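Local coordinates for protein MATE family efflux transporter (PDB 6IDP) that probably exports drugs and other toxic compounds across the membrane of Vibrio cholerae in exchange for protons, as a multidrug transporter of the MATE family, at residues Gly51-Ile56 / Leu135-Ser140; Leu309-Cys314 / Ala424-Tyr429; Gly164-Val169 / Ile204-Pro209. One frame throughout, in Å; residues are numbered along the deposited sequence.

Overall arrangement
Three contacts follow one another along the chain, each closing before the next opens, so none nests in or crosses another. Contact 1 closes a 78-residue, mostly helical excursion and brings helix 54-80 to helix 124-156. Helix 161-184 comes next, and contact 3 joins it to helix 189-213 across only 34 intervening residues. Contact 2 comes last: after 109 residues the chain, now on helix 379-435, returns to helix 303-330. Contacts 1 and 3 lie nearer each other, centres about 23 Å and nearest atoms about 8 Å apart, without touching. Contact 2 lies on the other side of the chain's centre from contact 1, centres about 37 Å apart, in a distant part of the MATE helix bundle.

Contact 1 (Gly51-Ile56 / Leu135-Ser140); sequences GFTMPI and LWWLAS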
loop_
_atom_site.group_PDB
_atom_site.type_symbol
_atom_site.label_atom_id
_atom_site.label_comp_id
_atom_site.label_asym_id
_atom_site.label_seq_id
_atom_site.Cartn_x
_atom_site.Cartn_y
_atom_site.Cartn_z
ATOM N N GLY A 51 -12.284 -15.694 1.603
ATOM C CA GLY A 51 -10.924 -16.043 1.238
ATOM C C GLY A 51 -10.669 -16.005 -0.257
ATOM O O GLY A 51 -9.592 -15.607 -0.701
ATOM N N PHE A 52 -11.662 -16.420 -1.037
ATOM C CA PHE A 52 -11.553 -16.388 -2.493
ATOM C C PHE A 52 -11.772 -14.980 -3.047
ATOM O O PHE A 52 -11.672 -14.762 -4.253
ATOM C CB PHE A 52 -12.555 -17.357 -3.131
ATOM C CG PHE A 52 -12.164 -18.805 -3.014
ATOM C CD1 PHE A 52 -11.315 -19.385 -3.943
ATOM C CD2 PHE A 52 -12.660 -19.591 -1.985
ATOM C CE1 PHE A 52 -10.959 -20.719 -3.840
ATOM C CE2 PHE A 52 -12.308 -20.923 -1.877
ATOM C CZ PHE A 52 -11.459 -21.488 -2.807
ATOM N N THR A 53 -12.077 -14.031 -2.168
ATOM C CA THR A 53 -12.300 -12.649 -2.582
ATOM C C THR A 53 -11.026 -11.823 -2.393
ATOM O O THR A 53 -10.858 -10.768 -3.002
ATOM C CB THR A 53 -13.471 -12.007 -1.799
ATOM O OG1 THR A 53 -14.568 -12.930 -1.732
ATOM C CG2 THR A 53 -13.939 -10.725 -2.473
ATOM N N MET A 54 -10.126 -12.318 -1.550
ATOM C CA MET A 54 -8.845 -11.655 -1.308
ATOM C C MET A 54 -7.995 -11.444 -2.576
ATOM O O MET A 54 -7.460 -10.353 -2.770
ATOM C CB MET A 54 -8.038 -12.434 -0.264
ATOM C CG MET A 54 -8.618 -12.369 1.144
ATOM S SD MET A 54 -8.970 -10.679 1.670
ATOM C CE MET A 54 -9.380 -10.935 3.395
ATOM N N PRO A 55 -7.864 -12.469 -3.443
ATOM C CA PRO A 55 -7.038 -12.231 -4.635
ATOM C C PRO A 55 -7.630 -11.201 -5.596
ATOM O O PRO A 55 -6.879 -10.420 -6.180
ATOM C CB PRO A 55 -6.971 -13.611 -5.299
ATOM C CG PRO A 55 -8.173 -14.328 -4.804
ATOM C CD PRO A 55 -8.347 -13.863 -3.394
ATOM N N ILE A 56 -8.950 -11.194 -5.755
ATOM C CA ILE A 56 -9.590 -10.228 -6.638
ATOM C C ILE A 56 -9.491 -8.831 -6.026
ATOM O O ILE A 56 -9.548 -7.826 -6.734
ATOM C CB ILE A 56 -11.072 -10.595 -6.917
ATOM C CG1 ILE A 56 -11.512 -10.067 -8.284
ATOM C CG2 ILE A 56 -11.992 -10.085 -5.820
ATOM C CD1 ILE A 56 -10.770 -10.691 -9.441
ATOM N N LEU A 135 -21.633 -8.789 -5.694
ATOM C CA LEU A 135 -22.438 -7.629 -6.059
ATOM C C LEU A 135 -22.199 -6.500 -5.064
ATOM O O LEU A 135 -21.810 -5.392 -5.443
ATOM C CB LEU A 135 -23.924 -7.990 -6.112
ATOM C CG LEU A 135 -24.334 -8.872 -7.292
ATOM C CD1 LEU A 135 -25.804 -9.249 -7.207
ATOM C CD2 LEU A 135 -24.030 -8.164 -8.602
ATOM N N TRP A 136 -22.414 -6.798 -3.788
ATOM C CA TRP A 136 -22.183 -5.825 -2.730
ATOM C C TRP A 136 -20.703 -5.490 -2.585
ATOM O O TRP A 136 -20.338 -4.331 -2.383
ATOM C CB TRP A 136 -22.727 -6.342 -1.399
ATOM C CG TRP A 136 -24.211 -6.546 -1.388
ATOM C CD1 TRP A 136 -24.876 -7.734 -1.492
ATOM C CD2 TRP A 136 -25.216 -5.533 -1.258
ATOM N NE1 TRP A 136 -26.232 -7.522 -1.438
ATOM C CE2 TRP A 136 -26.467 -6.180 -1.294
ATOM C CE3 TRP A 136 -25.180 -4.143 -1.118
ATOM C CZ2 TRP A 136 -27.669 -5.483 -1.194
ATOM C CZ3 TRP A 136 -26.375 -3.454 -1.016
ATOM C CH2 TRP A 136 -27.602 -4.124 -1.056
ATOM N N TRP A 137 -19.849 -6.504 -2.692
ATOM C CA TRP A 137 -18.429 -6.303 -2.430
ATOM C C TRP A 137 -17.734 -5.485 -3.516
ATOM O O TRP A 137 -16.919 -4.620 -3.207
ATOM C CB TRP A 137 -17.704 -7.640 -2.254
ATOM C CG TRP A 137 -16.276 -7.416 -1.901
ATOM C CD1 TRP A 137 -15.761 -7.231 -0.653
ATOM C CD2 TRP A 137 -15.178 -7.298 -2.811
ATOM N NE1 TRP A 137 -14.407 -7.022 -0.728
ATOM C CE2 TRP A 137 -14.024 -7.057 -2.042
ATOM C CE3 TRP A 137 -15.058 -7.380 -4.201
ATOM C CZ2 TRP A 137 -12.766 -6.900 -2.616
ATOM C CZ3 TRP A 137 -13.810 -7.223 -4.768
ATOM C CH2 TRP A 137 -12.680 -6.987 -3.977
ATOM N N LEU A 138 -18.038 -5.766 -4.778
ATOM C CA LEU A 138 -17.463 -4.991 -5.875
ATOM C C LEU A 138 -17.926 -3.540 -5.799
ATOM O O LEU A 138 -17.184 -2.621 -6.153
ATOM C CB LEU A 138 -17.831 -5.597 -7.233
ATOM C CG LEU A 138 -17.001 -6.813 -7.659
ATOM C CD1 LEU A 138 -17.611 -7.494 -8.874
ATOM C CD2 LEU A 138 -15.565 -6.393 -7.940
ATOM N N ALA A 139 -19.151 -3.341 -5.323
ATOM C CA ALA A 139 -19.689 -2.000 -5.120
ATOM C C ALA A 139 -18.903 -1.264 -4.038
ATOM O O ALA A 139 -18.672 -0.061 -4.133
ATOM C CB ALA A 139 -21.160 -2.071 -4.752
ATOM N N SER A 140 -18.501 -2.001 -3.005
ATOM C CA SER A 140 -17.691 -1.446 -1.928
ATOM C C SER A 140 -16.274 -1.167 -2.411
ATOM O O SER A 140 -15.630 -0.225 -1.954
ATOM C CB SER A 140 -17.658 -2.399 -0.727
ATOM O OG SER A 140 -16.918 -3.567 -1.031
#
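Trp-137 reaches across from helix 124-156 to Thr-53 and Ile-56 of segment 51-56, a CH-pi contact inside the all-helical MATE fold. Its CB points toward the other segment, and with CG anti to the backbone N (chi1 -176°) the indole is carried toward Thr-53 and Ile-56. CG and NE1 each lie 4.1 Å from Thr-53 CG2, and the fusion atoms CD2 and CE2 come closer, each 3.7 Å from that same methyl. Further out, CE3 and CZ2 of Trp-137 lie 3.9 and 4.0 Å from Thr-53 CG2, which shows that the methyl sits over the ring and not beside it. The CH-pi geometry agrees: Thr-53 CG2 is 3.7 Å from the centroid of the six-membered ring and 14° off its normal. At the far end the partner changes, with Trp-137 CZ3 3.6 Å and CH2 3.7 Å from Ile-56 CG2, an oblique approach. Leu-109 and Leu-116 pack on Ile-56, extending the apolar surroundings. Thr-53 is thus divided in use: its methyl lies over one face of the indole, while OG1 turns back to hydrogen-bond Ala-49 O and makes a weak hydrogen bond with Trp-134 NE1.

Contact 2 (Leu309-Cys314 / Ala424-Tyr429); sequences LVRIAC and AAWLAY. With OLC ((2R)-2,3-dihydroxypropyl (9Z)-octadec-9-enoate), chain G; OLC ((2R)-2,3-dihydroxypropyl (9Z)-octadec-9-enoate), chain I.
Segments 309-314 and 424-429 run antiparallel, at 176° between their N-to-C directions, pairing Val-310 with Tyr-429 and Cys-314 with Trp-426. This helix pair of the MATE fold is widely spaced: the axes of the two short segments approach to 13.6 Å, and even Cys-314 CA and Trp-426 CA are 9.6 Å apart. Large side chains do the bridging. With CG anti to the backbone N (chi1 163°), Tyr-429 extends toward Val-310 from the opposite direction, the methyl CG1 oblique to its ring. Its OH meets all three side-chain carbons of the valine, CB at 3.7 Å, and its CE2 lies 3.8 Å from Val-310 CG1. Trp-426 meets two residues of segment 309-314. Cys-314 SG makes an oblique sulfur-aromatic contact, 5.3 Å from the centroid of the six-membered ring, and the residue packs on Ile-365 and Met-369 of helix 360-375. Arg-311 stretches out from CG to NE and brings NH2 to the edge of the indole, 4.2 Å from Trp-426 CZ2. The ring edge stands against a face of the guanidinium, the planes 83° apart. Over one indole face runs the acyl chain of bound monoolein (chain G), whose C12 lies 3.9 Å from Trp-426 CE3.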
loop_
_atom_site.group_PDB
_atom_site.type_symbol
_atom_site.label_atom_id
_atom_site.label_comp_id
_atom_site.label_asym_id
_atom_site.label_seq_id
_atom_site.Cartn_x
_atom_site.Cartn_y
_atom_site.Cartn_z
ATOM N N LEU A 309 15.646 16.544 1.872
ATOM C CA LEU A 309 14.463 15.891 2.434
ATOM C C LEU A 309 14.539 14.366 2.343
ATOM O O LEU A 309 14.114 13.659 3.261
ATOM C CB LEU A 309 13.195 16.389 1.734
ATOM C CG LEU A 309 11.860 15.831 2.228
ATOM C CD1 LEU A 309 11.650 16.135 3.707
ATOM C CD2 LEU A 309 10.712 16.382 1.396
ATOM N N VAL A 310 15.078 13.861 1.237
ATOM C CA VAL A 310 15.212 12.422 1.052
ATOM C C VAL A 310 16.208 11.839 2.053
ATOM O O VAL A 310 15.965 10.784 2.645
ATOM C CB VAL A 310 15.644 12.075 -0.391
ATOM C CG1 VAL A 310 16.067 10.612 -0.496
ATOM C CG2 VAL A 310 14.511 12.370 -1.364
ATOM N N ARG A 311 17.321 12.536 2.254
ATOM C CA ARG A 311 18.323 12.088 3.214
ATOM C C ARG A 311 17.777 12.139 4.638
ATOM O O ARG A 311 18.058 11.253 5.444
ATOM C CB ARG A 311 19.597 12.928 3.091
ATOM C CG ARG A 311 20.453 12.547 1.891
ATOM C CD ARG A 311 21.611 13.507 1.686
ATOM N NE ARG A 311 22.529 13.028 0.656
ATOM C CZ ARG A 311 23.666 12.386 0.907
ATOM N NH1 ARG A 311 24.035 12.152 2.159
ATOM N NH2 ARG A 311 24.437 11.983 -0.093
ATOM N N ILE A 312 16.996 13.172 4.941
ATOM C CA ILE A 312 16.308 13.262 6.226
ATOM C C ILE A 312 15.391 12.057 6.416
ATOM O O ILE A 312 15.403 11.415 7.465
ATOM C CB ILE A 312 15.483 14.561 6.347
ATOM C CG1 ILE A 312 16.405 15.774 6.439
ATOM C CG2 ILE A 312 14.573 14.513 7.566
ATOM C CD1 ILE A 312 15.664 17.098 6.477
ATOM N N ALA A 313 14.609 11.751 5.385
ATOM C CA ALA A 313 13.707 10.606 5.410
ATOM C C ALA A 313 14.461 9.295 5.616
ATOM O O ALA A 313 14.021 8.434 6.379
ATOM C CB ALA A 313 12.896 10.548 4.123
ATOM N N CYS A 314 15.590 9.144 4.930
ATOM C CA CYS A 314 16.391 7.931 5.048
ATOM C C CYS A 314 16.996 7.799 6.441
ATOM O O CYS A 314 17.079 6.697 6.983
ATOM C CB CYS A 314 17.498 7.905 3.992
ATOM S SG CYS A 314 16.919 7.561 2.316
ATOM N N ALA A 424 21.095 -1.570 -2.823
ATOM C CA ALA A 424 20.936 -1.474 -4.270
ATOM C C ALA A 424 19.988 -0.344 -4.654
ATOM O O ALA A 424 20.203 0.350 -5.648
ATOM C CB ALA A 424 20.434 -2.793 -4.834
ATOM N N ALA A 425 18.931 -0.171 -3.866
ATOM C CA ALA A 425 17.928 0.851 -4.136
ATOM C C ALA A 425 18.526 2.248 -4.007
ATOM O O ALA A 425 18.268 3.123 -4.832
ATOM C CB ALA A 425 16.744 0.690 -3.196
ATOM N N TRP A 426 19.327 2.440 -2.965
ATOM C CA TRP A 426 20.004 3.706 -2.733
ATOM C C TRP A 426 20.983 4.034 -3.864
ATOM O O TRP A 426 21.117 5.191 -4.258
ATOM C CB TRP A 426 20.733 3.682 -1.385
ATOM C CG TRP A 426 21.661 4.842 -1.201
ATOM C CD1 TRP A 426 23.021 4.826 -1.301
ATOM C CD2 TRP A 426 21.296 6.191 -0.895
ATOM N NE1 TRP A 426 23.526 6.081 -1.071
ATOM C CE2 TRP A 426 22.488 6.938 -0.820
ATOM C CE3 TRP A 426 20.077 6.841 -0.676
ATOM C CZ2 TRP A 426 22.496 8.303 -0.535
ATOM C CZ3 TRP A 426 20.087 8.196 -0.394
ATOM C CH2 TRP A 426 21.288 8.912 -0.326
ATOM N N LEU A 427 21.658 3.011 -4.378
ATOM C CA LEU A 427 22.597 3.185 -5.482
ATOM C C LEU A 427 21.879 3.545 -6.779
ATOM O O LEU A 427 22.358 4.372 -7.559
ATOM C CB LEU A 427 23.427 1.915 -5.689
ATOM C CG LEU A 427 24.429 1.579 -4.584
ATOM C CD1 LEU A 427 25.109 0.245 -4.859
ATOM C CD2 LEU A 427 25.453 2.691 -4.451
ATOM N N ALA A 428 20.733 2.910 -7.005
ATOM C CA ALA A 428 19.924 3.162 -8.194
ATOM C C ALA A 428 19.356 4.579 -8.176
ATOM O O ALA A 428 19.280 5.241 -9.210
ATOM C CB ALA A 428 18.803 2.144 -8.297
ATOM N N TYR A 429 18.949 5.028 -6.992
ATOM C CA TYR A 429 18.482 6.395 -6.795
ATOM C C TYR A 429 19.583 7.404 -7.100
ATOM O O TYR A 429 19.336 8.435 -7.725
ATOM C CB TYR A 429 17.985 6.580 -5.361
ATOM C CG TYR A 429 17.850 8.024 -4.915
ATOM C CD1 TYR A 429 17.003 8.903 -5.578
ATOM C CD2 TYR A 429 18.551 8.499 -3.814
ATOM C CE1 TYR A 429 16.870 10.221 -5.171
ATOM C CE2 TYR A 429 18.427 9.814 -3.395
ATOM C CZ TYR A 429 17.584 10.670 -4.078
ATOM O OH TYR A 429 17.454 11.977 -3.667
HETATM C C18 OLC G . 20.920 0.073 4.504
HETATM C C10 OLC G . 21.344 8.928 3.721
HETATM C C9 OLC G . 21.967 9.929 4.377
HETATM C C17 OLC G . 21.208 0.327 3.041
HETATM C C11 OLC G . 22.096 7.646 3.431
HETATM C C16 OLC G . 20.629 1.665 2.630
HETATM C C12 OLC G . 21.136 6.543 3.034
HETATM C C15 OLC G . 21.606 2.782 2.934
HETATM C C13 OLC G . 21.908 5.250 2.873
HETATM C C14 OLC G . 20.946 4.109 2.619
HETATM C C18 OLC I . 23.286 -2.728 -8.189
HETATM C C17 OLC I . 21.983 -1.986 -8.390
HETATM C C11 OLC I . 26.787 2.228 -9.102
HETATM C C16 OLC I . 22.270 -0.512 -8.571
HETATM C C12 OLC I . 25.982 0.951 -9.205
HETATM C C15 OLC I . 23.049 -0.313 -9.852
HETATM C C13 OLC I . 25.040 1.047 -10.386
HETATM C C14 OLC I . 23.609 1.093 -9.894
#

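Contact 3 (Gly164-Val169 / Ile204-Pro209); sequences GTLMMV and IAIVAP. With OLC ((2R)-2,3-dihydroxypropyl (9Z)-octadec-9-enoate), chain K.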
loop_
_atom_site.group_PDB
_atom_site.type_symbol
_atom_site.label_atom_id
_atom_site.label_comp_id
_atom_site.label_asym_id
_atom_site.label_seq_id
_atom_site.Cartn_x
_atom_site.Cartn_y
_atom_site.Cartn_z
ATOM N N GLY A 164 -6.139 11.706 6.136
ATOM C CA GLY A 164 -5.781 10.989 7.347
ATOM C C GLY A 164 -6.919 10.975 8.350
ATOM O O GLY A 164 -7.242 9.939 8.933
ATOM N N THR A 165 -7.535 12.136 8.538
ATOM C CA THR A 165 -8.652 12.277 9.460
ATOM C C THR A 165 -9.853 11.447 9.012
ATOM O O THR A 165 -10.495 10.782 9.826
ATOM C CB THR A 165 -9.065 13.758 9.599
ATOM O OG1 THR A 165 -8.017 14.481 10.256
ATOM C CG2 THR A 165 -10.345 13.895 10.409
ATOM N N LEU A 166 -10.144 11.475 7.715
ATOM C CA LEU A 166 -11.299 10.758 7.186
ATOM C C LEU A 166 -11.105 9.244 7.214
ATOM O O LEU A 166 -12.077 8.497 7.324
ATOM C CB LEU A 166 -11.611 11.220 5.763
ATOM C CG LEU A 166 -12.304 12.579 5.654
ATOM C CD1 LEU A 166 -12.709 12.857 4.219
ATOM C CD2 LEU A 166 -13.511 12.651 6.578
ATOM N N MET A 167 -9.859 8.794 7.109
ATOM C CA MET A 167 -9.569 7.371 7.246
ATOM C C MET A 167 -9.926 6.905 8.651
ATOM O O MET A 167 -10.427 5.797 8.833
ATOM C CB MET A 167 -8.100 7.071 6.937
ATOM C CG MET A 167 -7.746 7.190 5.467
ATOM S SD MET A 167 -5.969 7.094 5.166
ATOM C CE MET A 167 -5.666 5.360 5.479
ATOM N N MET A 168 -9.678 7.756 9.640
ATOM C CA MET A 168 -10.065 7.446 11.010
ATOM C C MET A 168 -11.583 7.410 11.141
ATOM O O MET A 168 -12.139 6.506 11.766
ATOM C CB MET A 168 -9.470 8.461 11.991
ATOM C CG MET A 168 -7.949 8.493 11.995
ATOM S SD MET A 168 -7.228 9.028 13.564
ATOM C CE MET A 168 -7.635 10.771 13.570
ATOM N N VAL A 169 -12.248 8.390 10.538
ATOM C CA VAL A 169 -13.700 8.501 10.622
ATOM C C VAL A 169 -14.403 7.305 9.983
ATOM O O VAL A 169 -15.297 6.711 10.583
ATOM C CB VAL A 169 -14.199 9.799 9.956
ATOM C CG1 VAL A 169 -15.718 9.818 9.898
ATOM C CG2 VAL A 169 -13.676 11.010 10.713
ATOM N N ILE A 204 -16.850 9.910 1.111
ATOM C CA ILE A 204 -16.940 10.570 -0.185
ATOM C C ILE A 204 -17.800 11.826 -0.092
ATOM O O ILE A 204 -17.444 12.877 -0.630
ATOM C CB ILE A 204 -17.515 9.627 -1.260
ATOM C CG1 ILE A 204 -16.485 8.559 -1.629
ATOM C CG2 ILE A 204 -17.918 10.405 -2.506
ATOM C CD1 ILE A 204 -16.957 7.599 -2.694
ATOM N N ALA A 205 -18.923 11.712 0.610
ATOM C CA ALA A 205 -19.837 12.832 0.789
ATOM C C ALA A 205 -19.165 14.008 1.499
ATOM O O ALA A 205 -19.568 15.155 1.322
ATOM C CB ALA A 205 -21.073 12.387 1.557
ATOM N N ILE A 206 -18.144 13.718 2.298
ATOM C CA ILE A 206 -17.450 14.756 3.055
ATOM C C ILE A 206 -16.281 15.368 2.280
ATOM O O ILE A 206 -16.108 16.587 2.273
ATOM C CB ILE A 206 -16.929 14.209 4.403
ATOM C CG1 ILE A 206 -18.100 13.832 5.311
ATOM C CG2 ILE A 206 -16.047 15.238 5.098
ATOM C CD1 ILE A 206 -17.682 13.234 6.636
ATOM N N VAL A 207 -15.489 14.528 1.617
ATOM C CA VAL A 207 -14.248 14.995 1.003
ATOM C C VAL A 207 -14.467 15.685 -0.348
ATOM O O VAL A 207 -13.733 16.610 -0.699
ATOM C CB VAL A 207 -13.236 13.831 0.827
ATOM C CG1 VAL A 207 -13.705 12.835 -0.228
ATOM C CG2 VAL A 207 -11.850 14.369 0.489
ATOM N N ALA A 208 -15.481 15.250 -1.091
ATOM C CA ALA A 208 -15.717 15.769 -2.434
ATOM C C ALA A 208 -16.084 17.262 -2.457
ATOM O O ALA A 208 -15.555 18.003 -3.284
ATOM C CB ALA A 208 -16.795 14.946 -3.139
ATOM N N PRO A 209 -16.990 17.714 -1.566
ATOM C CA PRO A 209 -17.246 19.160 -1.597
ATOM C C PRO A 209 -16.062 19.989 -1.104
ATOM O O PRO A 209 -15.904 21.133 -1.530
ATOM C CB PRO A 209 -18.453 19.327 -0.665
ATOM C CG PRO A 209 -18.440 18.116 0.207
ATOM C CD PRO A 209 -17.915 17.015 -0.655
HETATM C C18 OLC K . -22.767 12.656 6.152
HETATM C C17 OLC K . -22.783 13.367 4.816
HETATM C C16 OLC K . -22.489 14.839 5.012
HETATM C C12 OLC K . -21.564 19.101 2.666
HETATM C C15 OLC K . -22.460 15.536 3.670
HETATM C C13 OLC K . -22.076 17.685 2.510
HETATM C C14 OLC K . -22.035 16.979 3.849
#
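Between Leu-166 and its partners Ile-206 and Val-207 there are no flat groups: neither segment contributes a ring, amide, carboxylate or guanidinium to the interface, so no face or edge is in play. Two tyrosines of helix 124-156 adjoin the contact: Tyr-151 touches Leu-166 and Tyr-150 touches Val-207. The contact itself is branched aliphatic packing between the consecutive helices 161-184 and 189-213 of the MATE fold, closest at Leu-166 CA and Val-207 CA, 8.1 Å apart. Leu-166 carries the contact for segment 164-169, and its two methyls share the work. CD1 approaches Val-207 CB at 3.6 Å, with Val-207 CG2 next at 4.1 Å. CD2 meets Ile-206 CG2 at 3.9 Å, and that methyl also lies 4.2 Å from Leu-166 CD1, so the leucine fork spans two successive residues of the opposing helix. Val-207 places CG1 between the backbone N and the carbonyl carbon (chi1 69°), which leaves CB and CG2 to receive the leucine. Ala-205 lies beside a bound monoolein (chain K), its CB 3.8 Å from the lipid's C17, and helix 189-213 kinks at Pro-209, whose ring nitrogen makes no bond to the preceding turn. With carbon atoms alone meeting across the interface, cohesion here rests on dispersion and shape fit, with no directional bond to fix the rotation of either side chain.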